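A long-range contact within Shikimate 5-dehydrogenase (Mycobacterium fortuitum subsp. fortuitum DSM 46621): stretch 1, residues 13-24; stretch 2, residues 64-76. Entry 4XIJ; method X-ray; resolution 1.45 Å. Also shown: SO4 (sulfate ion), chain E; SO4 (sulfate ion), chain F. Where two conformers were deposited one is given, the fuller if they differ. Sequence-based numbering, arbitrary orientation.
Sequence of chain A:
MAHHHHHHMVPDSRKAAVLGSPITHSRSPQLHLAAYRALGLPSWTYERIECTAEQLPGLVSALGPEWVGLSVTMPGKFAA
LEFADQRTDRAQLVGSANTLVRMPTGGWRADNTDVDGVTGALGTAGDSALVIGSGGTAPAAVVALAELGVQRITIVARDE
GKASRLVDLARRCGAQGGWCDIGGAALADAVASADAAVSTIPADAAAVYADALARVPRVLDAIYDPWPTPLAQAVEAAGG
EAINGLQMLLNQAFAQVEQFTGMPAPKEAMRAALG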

ATOM      1  N   SER A  13       9.588 -25.929   9.035  1.00 21.20           N
ATOM      2  CA  SER A  13       9.555 -24.618   8.436  1.00 20.40           C
ATOM      3  C   SER A  13       8.303 -24.450   7.622  1.00 17.82           C
ATOM      4  O   SER A  13       7.534 -25.403   7.375  1.00 19.98           O
ATOM      5  CB  SER A  13      10.776 -24.394   7.555  1.00 21.30           C
ATOM      6  OG  SER A  13      10.811 -25.373   6.536  1.00 22.64           O
ATOM      7  N   ARG A  14       8.121 -23.213   7.184  1.00 13.30           N
ATOM      8  CA  ARG A  14       6.916 -22.826   6.461  1.00 11.97           C
ATOM      9  C   ARG A  14       7.281 -22.198   5.124  1.00 10.32           C
ATOM     10  O   ARG A  14       8.428 -21.841   4.889  1.00 12.19           O
ATOM     11  CB  ARG A  14       6.093 -21.856   7.307  1.00 11.66           C
ATOM     12  CG  ARG A  14       5.653 -22.409   8.663  1.00 11.71           C
ATOM     13  CD  ARG A  14       4.798 -23.683   8.592  1.00 11.82           C
ATOM     14  NE  ARG A  14       3.521 -23.510   7.874  1.00 12.46           N
ATOM     15  CZ  ARG A  14       2.397 -23.013   8.413  1.00 13.35           C
ATOM     16  NH1 ARG A  14       2.371 -22.627   9.684  1.00 14.48           N
ATOM     17  NH2 ARG A  14       1.281 -22.919   7.690  1.00 13.50           N
ATOM     18  N   LYS A  15       6.299 -22.110   4.229  1.00  9.31           N
ATOM     19  CA  LYS A  15       6.480 -21.568   2.898  1.00  9.12           C
ATOM     20  C   LYS A  15       5.584 -20.370   2.667  1.00  8.64           C
ATOM     21  O   LYS A  15       4.399 -20.352   3.061  1.00  9.47           O
ATOM     22  CB  LYS A  15       6.161 -22.617   1.836  1.00 10.25           C
ATOM     23  CG  LYS A  15       7.019 -23.913   2.004  1.00 11.73           C
ATOM     24  CD  LYS A  15       6.852 -24.813   0.796  1.00 14.77           C
ATOM     25  CE  LYS A  15       7.697 -24.257  -0.370  1.00 19.18           C
ATOM     26  NZ  LYS A  15       9.192 -24.388  -0.144  1.00 21.91           N
ATOM     27  N   ALA A  16       6.164 -19.386   1.995  1.00  8.43           N
ATOM     28  CA  ALA A  16       5.425 -18.202   1.572  1.00  8.37           C
ATOM     29  C   ALA A  16       5.852 -17.792   0.168  1.00  8.76           C
ATOM     30  O   ALA A  16       6.861 -18.293  -0.361  1.00  8.65           O
ATOM     31  CB  ALA A  16       5.616 -17.028   2.593  1.00  8.30           C
ATOM     32  N   ALA A  17       5.125 -16.872  -0.437  1.00  8.04           N
ATOM     33  CA  ALA A  17       5.481 -16.404  -1.770  1.00  7.91           C
ATOM     34  C   ALA A  17       4.797 -15.094  -2.068  1.00  7.57           C
ATOM     35  O   ALA A  17       3.804 -14.721  -1.405  1.00  8.16           O
ATOM     36  CB  ALA A  17       5.084 -17.422  -2.863  1.00  8.91           C
ATOM     37  N   VAL A  18       5.304 -14.429  -3.101  1.00  7.76           N
ATOM     38  CA  VAL A  18       4.554 -13.340  -3.749  1.00  8.36           C
ATOM     39  C   VAL A  18       4.053 -13.789  -5.106  1.00  8.36           C
ATOM     40  O   VAL A  18       4.771 -14.434  -5.863  1.00  9.35           O
ATOM     41  CB  VAL A  18       5.405 -12.042  -3.883  1.00  9.04           C
ATOM     42  CG1 VAL A  18       6.722 -12.229  -4.724  1.00  9.61           C
ATOM     43  CG2 VAL A  18       4.536 -10.866  -4.435  1.00  9.73           C
ATOM     44  N   LEU A  19       2.780 -13.489  -5.367  1.00  8.02           N
ATOM     45  CA  LEU A  19       2.107 -13.823  -6.628  1.00  8.09           C
ATOM     46  C   LEU A  19       1.796 -12.566  -7.426  1.00  8.63           C
ATOM     47  O   LEU A  19       1.294 -11.590  -6.867  1.00 10.15           O
ATOM     48  CB  LEU A  19       0.792 -14.553  -6.365  1.00 10.15           C
ATOM     49  CG  LEU A  19       0.739 -15.759  -5.437  1.00 13.47           C
ATOM     50  CD1 LEU A  19      -0.649 -16.438  -5.485  1.00 12.50           C
ATOM     51  CD2 LEU A  19       1.878 -16.737  -5.459  1.00 16.00           C
ATOM     52  N   GLY A  20       2.076 -12.585  -8.724  1.00  8.21           N
ATOM     53  CA  GLY A  20       1.716 -11.453  -9.550  1.00  9.39           C
ATOM     54  C   GLY A  20       2.391 -11.534 -10.902  1.00  9.70           C
ATOM     55  O   GLY A  20       3.089 -12.525 -11.184  1.00 10.41           O
ATOM     56  N   SER A  21       2.218 -10.494 -11.722  1.00 10.01           N
ATOM     57  CA  SER A  21       2.792 -10.493 -13.055  1.00 12.57           C
ATOM     58  C   SER A  21       2.724  -9.074 -13.621  1.00 13.12           C
ATOM     59  O   SER A  21       1.646  -8.550 -13.850  1.00 14.86           O
ATOM     60  CB  SER A  21       2.057 -11.486 -13.942  1.00 14.24           C
ATOM     61  OG  SER A  21       2.571 -11.421 -15.267  1.00 18.70           O
ATOM     62  N   PRO A  22       3.877  -8.437 -13.833  1.00 14.09           N
ATOM     63  CA  PRO A  22       5.230  -8.980 -13.641  1.00 14.54           C
ATOM     64  C   PRO A  22       5.616  -9.111 -12.160  1.00 14.67           C
ATOM     65  O   PRO A  22       5.048  -8.452 -11.272  1.00 15.81           O
ATOM     66  CB  PRO A  22       6.109  -7.955 -14.386  1.00 16.29           C
ATOM     67  CG  PRO A  22       5.364  -6.680 -14.257  1.00 16.22           C
ATOM     68  CD  PRO A  22       3.907  -7.084 -14.423  1.00 15.83           C
ATOM     69  N   ILE A  23       6.582  -9.980 -11.882  1.00 13.86           N
ATOM     70  CA  ILE A  23       6.846 -10.318 -10.489  1.00 13.83           C
ATOM     71  C   ILE A  23       8.289 -10.000 -10.067  1.00 13.73           C
ATOM     72  O   ILE A  23       8.696 -10.290  -8.938  1.00 15.17           O
ATOM     73  CB  ILE A  23       6.480 -11.840 -10.254  1.00 14.46           C
ATOM     74  CG1 ILE A  23       6.171 -12.122  -8.795  1.00 15.08           C
ATOM     75  CG2 ILE A  23       7.541 -12.764 -10.810  1.00 15.77           C
ATOM     76  CD1 ILE A  23       5.228 -11.162  -8.179  1.00 14.83           C
ATOM     77  N   THR A  24       9.048  -9.367 -10.949  1.00 15.17           N
ATOM     78  CA  THR A  24      10.457  -9.063 -10.667  1.00 17.04           C
ATOM     79  C   THR A  24      10.739  -7.844  -9.804  1.00 17.47           C
ATOM     80  O   THR A  24      11.781  -7.790  -9.128  1.00 20.69           O
ATOM     81  CB  THR A  24      11.243  -8.873 -11.978  1.00 19.30           C
ATOM     82  OG1 THR A  24      10.546  -7.957 -12.823  1.00 21.15           O
ATOM     83  CG2 THR A  24      11.374 -10.197 -12.687  1.00 21.34           C
TER
HETATM   84  S   SO4 E 304       1.947  -4.644  -3.236  0.55 20.15           S
HETATM   85  O1  SO4 E 304       3.001  -3.633  -2.958  0.55 22.24           O
HETATM   86  O2  SO4 E 304       1.528  -4.431  -4.656  0.55 17.29           O
HETATM   87  O3  SO4 E 304       2.445  -6.042  -3.081  0.55 21.55           O
HETATM   88  O4  SO4 E 304       0.961  -4.497  -2.156  0.55 17.50           O
HETATM   89  S   SO4 F 305       5.423  -4.278  -7.063  0.72 25.74           S
HETATM   90  O1  SO4 F 305       6.774  -4.136  -6.508  0.72 25.85           O
HETATM   91  O2  SO4 F 305       5.342  -3.608  -8.354  0.72 28.13           O
HETATM   92  O3  SO4 F 305       4.998  -5.673  -7.101  0.72 24.21           O
HETATM   93  O4  SO4 F 305       4.526  -3.553  -6.153  0.72 28.29           O
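Stretch 2 64-76: GPEWVGLSVTMPG

Stretch 2 lies beside stretch 1 as a parallel neighbour in a β-sheet. The axes of the two strands approach to 4.6 Å, and their N-to-C directions differ by 26° (signed crossing angle -26°). Together the stretches bury 913 Å², both sides summed.

Stretch 2 enters through a type I β turn from Gly64 to Trp67, closed by Trp67 N to Gly64 O at 3.1 Å. Two carbonyls of the turn, those of Pro65 and Glu66, accept hydrogen bonds from stretch 1. Arg14 NH2 makes a weak hydrogen bond to Pro65 O (2.9 Å, but an N-H...O angle of only 123°), whereas Glu66 O accepts two better-aligned bonds, from Arg14 NE at 2.9 Å (156°) and from Lys15 N at 3.0 Å (163°).

Trp67 pairs with Lys15, CA to CA 4.6 Å, and their side chains share a sheet face. Lys15 CB sits 3.7 Å from the centroid of the Trp67 six-membered ring and 12° off its normal, which places it squarely over the ring face. Ala17 CB meets the ring edge instead, 3.7 Å from Trp67 CZ3. Val68 N then donates to Lys15 O at 2.9 Å (166°), while Val68 CB lies over one face of the Arg14 guanidinium, 3.6 Å from Arg14 NH2.

The ladder loosens at Gly69. Ala17 N is 3.5 Å from Gly69 O, and the closer approach to that oxygen is a CA-H...O contact from Ala16 CA at 3.2 Å. Leu70 turns to the same face as Trp67, its CD2 3.9 Å from Ala17 CB and its CD1 4.1 Å from Leu19 CD1, so the packing there is apolar.

Regular pairing returns at Ser71, whose N donates to Ala17 O at 2.8 Å and whose O accepts from Leu19 N at 2.9 Å; Ser71 and Val18 stand 4.5 Å apart, CA to CA. Val72 is level with Leu19 (CA to CA 4.8 Å), and Thr73 N continues the ladder to Leu19 O at 2.8 Å with a nearly straight angle of 175°.

Beyond the strand, Thr73 CG2 packs 3.7 Å from Ile23 CD1 and 3.9 Å from Gly20 CA. A CB on Gly20 would fall 2.4 Å from Thr73 CG2, so the close approach depends on its absence. Met74 O accepts from Ser21 N at 2.9 Å (171°), and a water donates both to Met74 O and to Pro22 O, each at 2.8 Å. Pro75, after a cis peptide bond, brings CD to 3.4 Å from Ser21 O. Gly76 N closes back on Thr73 O at 2.9 Å.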

ATOM      1  N   GLY A  64      -0.528 -26.907  -0.019  1.00 14.36           N
ATOM      2  CA  GLY A  64      -0.629 -27.710   1.180  1.00 15.27           C
ATOM      3  C   GLY A  64      -0.467 -26.911   2.456  1.00 13.99           C
ATOM      4  O   GLY A  64      -0.209 -25.695   2.411  1.00 12.92           O
ATOM      5  N   PRO A  65      -0.642 -27.585   3.606  1.00 14.20           N
ATOM      6  CA  PRO A  65      -0.699 -26.915   4.915  1.00 14.53           C
ATOM      7  C   PRO A  65       0.614 -26.217   5.299  1.00 14.30           C
ATOM      8  O   PRO A  65       0.569 -25.287   6.098  1.00 14.51           O
ATOM      9  CB  PRO A  65      -1.063 -28.054   5.882  1.00 15.98           C
ATOM     10  CG  PRO A  65      -0.722 -29.268   5.186  1.00 16.73           C
ATOM     11  CD  PRO A  65      -0.846 -29.046   3.728  1.00 15.06           C
ATOM     12  N   GLU A  66       1.724 -26.568   4.655  1.00 13.58           N
ATOM     13  CA  GLU A  66       2.974 -25.885   4.956  1.00 13.92           C
ATOM     14  C   GLU A  66       3.001 -24.419   4.498  1.00 11.72           C
ATOM     15  O   GLU A  66       3.835 -23.630   4.992  1.00 12.05           O
ATOM     16  CB  GLU A  66       4.166 -26.647   4.343  1.00 15.68           C
ATOM     17  CG  GLU A  66       4.313 -26.582   2.847  1.00 18.52           C
ATOM     18  CD  GLU A  66       3.498 -27.614   2.067  1.00 20.93           C
ATOM     19  OE1 GLU A  66       2.509 -28.177   2.616  1.00 22.09           O
ATOM     20  OE2 GLU A  66       3.864 -27.858   0.877  1.00 22.98           O
ATOM     21  N   TRP A  67       2.081 -24.051   3.604  1.00 10.62           N
ATOM     22  CA  TRP A  67       2.014 -22.677   3.110  1.00  9.81           C
ATOM     23  C   TRP A  67       1.316 -21.837   4.139  1.00 11.30           C
ATOM     24  O   TRP A  67       0.121 -22.055   4.437  1.00 12.06           O
ATOM     25  CB  TRP A  67       1.311 -22.636   1.745  1.00  9.74           C
ATOM     26  CG  TRP A  67       2.220 -23.184   0.675  1.00 10.78           C
ATOM     27  CD1 TRP A  67       2.399 -24.510   0.321  1.00 10.92           C
ATOM     28  CD2 TRP A  67       3.104 -22.421  -0.149  1.00 11.36           C
ATOM     29  NE1 TRP A  67       3.339 -24.592  -0.689  1.00 11.30           N
ATOM     30  CE2 TRP A  67       3.771 -23.323  -1.001  1.00 11.60           C
ATOM     31  CE3 TRP A  67       3.374 -21.043  -0.274  1.00 12.22           C
ATOM     32  CZ2 TRP A  67       4.712 -22.898  -1.966  1.00 12.23           C
ATOM     33  CZ3 TRP A  67       4.307 -20.622  -1.223  1.00 12.65           C
ATOM     34  CH2 TRP A  67       4.969 -21.557  -2.053  1.00 12.52           C
ATOM     35  N   VAL A  68       2.035 -20.828   4.638  1.00 10.54           N
ATOM     36  CA  VAL A  68       1.566 -20.028   5.753  1.00 10.64           C
ATOM     37  C   VAL A  68       0.975 -18.701   5.289  1.00  8.70           C
ATOM     38  O   VAL A  68       0.123 -18.134   5.966  1.00 11.24           O
ATOM     39  CB  VAL A  68       2.734 -19.755   6.757  1.00 11.36           C
ATOM     40  CG1 VAL A  68       3.839 -18.869   6.139  1.00 12.42           C
ATOM     41  CG2 VAL A  68       2.229 -19.179   8.075  1.00 11.73           C
ATOM     42  N   GLY A  69       1.461 -18.147   4.181  1.00  8.25           N
ATOM     43  CA  GLY A  69       1.019 -16.817   3.760  1.00  8.12           C
ATOM     44  C   GLY A  69       1.476 -16.508   2.349  1.00  7.88           C
ATOM     45  O   GLY A  69       2.462 -17.092   1.883  1.00  8.58           O
ATOM     46  N   LEU A  70       0.742 -15.616   1.691  1.00  7.92           N
ATOM     47  CA  LEU A  70       1.106 -15.105   0.381  1.00  8.55           C
ATOM     48  C   LEU A  70       0.959 -13.606   0.330  1.00  8.23           C
ATOM     49  O   LEU A  70      -0.025 -13.059   0.845  1.00  8.39           O
ATOM     50  CB  LEU A  70       0.216 -15.718  -0.706  1.00  9.92           C
ATOM     51  CG  LEU A  70       0.171 -17.232  -0.772  1.00 11.48           C
ATOM     52  CD1 LEU A  70      -1.040 -17.673  -1.596  1.00 12.91           C
ATOM     53  CD2 LEU A  70       1.483 -17.723  -1.370  1.00 11.62           C
ATOM     54  N   SER A  71       1.907 -12.936  -0.300  1.00  7.59           N
ATOM     55  CA  SER A  71       1.740 -11.567  -0.730  0.50  7.50           C
ATOM     56  C   SER A  71       1.199 -11.592  -2.152  1.00  8.56           C
ATOM     57  O   SER A  71       1.565 -12.469  -2.924  1.00  9.20           O
ATOM     58  CB  SER A  71       3.074 -10.829  -0.662  0.50  6.29           C
ATOM     59  OG  SER A  71       3.626 -10.924   0.668  0.50  6.69           O
ATOM     60  N   VAL A  72       0.352 -10.648  -2.497  1.00  8.37           N
ATOM     61  CA  VAL A  72      -0.220 -10.656  -3.844  1.00  8.73           C
ATOM     62  C   VAL A  72      -0.035  -9.274  -4.417  1.00  9.17           C
ATOM     63  O   VAL A  72      -0.365  -8.270  -3.774  1.00 10.07           O
ATOM     64  CB  VAL A  72      -1.716 -11.019  -3.831  1.00  9.27           C
ATOM     65  CG1 VAL A  72      -2.299 -10.943  -5.265  1.00  9.98           C
ATOM     66  CG2 VAL A  72      -1.947 -12.436  -3.244  1.00  9.50           C
ATOM     67  N   THR A  73       0.499  -9.195  -5.617  1.00  8.89           N
ATOM     68  CA  THR A  73       0.610  -7.891  -6.250  1.00  9.50           C
ATOM     69  C   THR A  73      -0.179  -7.903  -7.565  1.00 10.13           C
ATOM     70  O   THR A  73      -0.916  -8.861  -7.849  1.00 10.21           O
ATOM     71  CB  THR A  73       2.116  -7.506  -6.425  1.00 10.28           C
ATOM     72  OG1 THR A  73       2.193  -6.142  -6.848  1.00 12.34           O
ATOM     73  CG2 THR A  73       2.879  -8.422  -7.441  1.00 10.65           C
ATOM     74  N   MET A  74      -0.088  -6.821  -8.333  1.00  9.73           N
ATOM     75  CA  MET A  74      -0.811  -6.722  -9.617  1.00 10.15           C
ATOM     76  C   MET A  74      -0.445  -7.924 -10.502  1.00 10.99           C
ATOM     77  O   MET A  74       0.741  -8.302 -10.557  1.00 11.69           O
ATOM     78  CB  MET A  74      -0.455  -5.404 -10.305  1.00 12.10           C
ATOM     79  CG  MET A  74      -1.053  -4.214  -9.606  1.00 15.51           C
ATOM     80  SD  MET A  74      -0.118  -3.594  -8.164  1.00 18.12           S
ATOM     81  CE  MET A  74       1.484  -3.254  -8.872  1.00 18.90           C
ATOM     82  N   PRO A  75      -1.423  -8.534 -11.205  1.00 10.77           N
ATOM     83  CA  PRO A  75      -2.818  -8.128 -11.380  1.00 11.22           C
ATOM     84  C   PRO A  75      -3.779  -8.910 -10.484  1.00 10.12           C
ATOM     85  O   PRO A  75      -4.951  -8.977 -10.808  1.00 11.79           O
ATOM     86  CB  PRO A  75      -3.069  -8.465 -12.857  1.00 11.78           C
ATOM     87  CG  PRO A  75      -2.303  -9.768 -13.029  1.00 11.37           C
ATOM     88  CD  PRO A  75      -1.055  -9.612 -12.153  1.00 11.06           C
ATOM     89  N   GLY A  76      -3.291  -9.506  -9.416  1.00  9.24           N
ATOM     90  CA  GLY A  76      -4.063 -10.496  -8.691  1.00  8.62           C
ATOM     91  C   GLY A  76      -4.830 -10.031  -7.457  1.00  9.00           C
ATOM     92  O   GLY A  76      -5.425 -10.872  -6.772  1.00 10.02           O
TER
HETATM   93  O   HOH W   1       2.953  -6.643 -10.950  1.00 15.89           O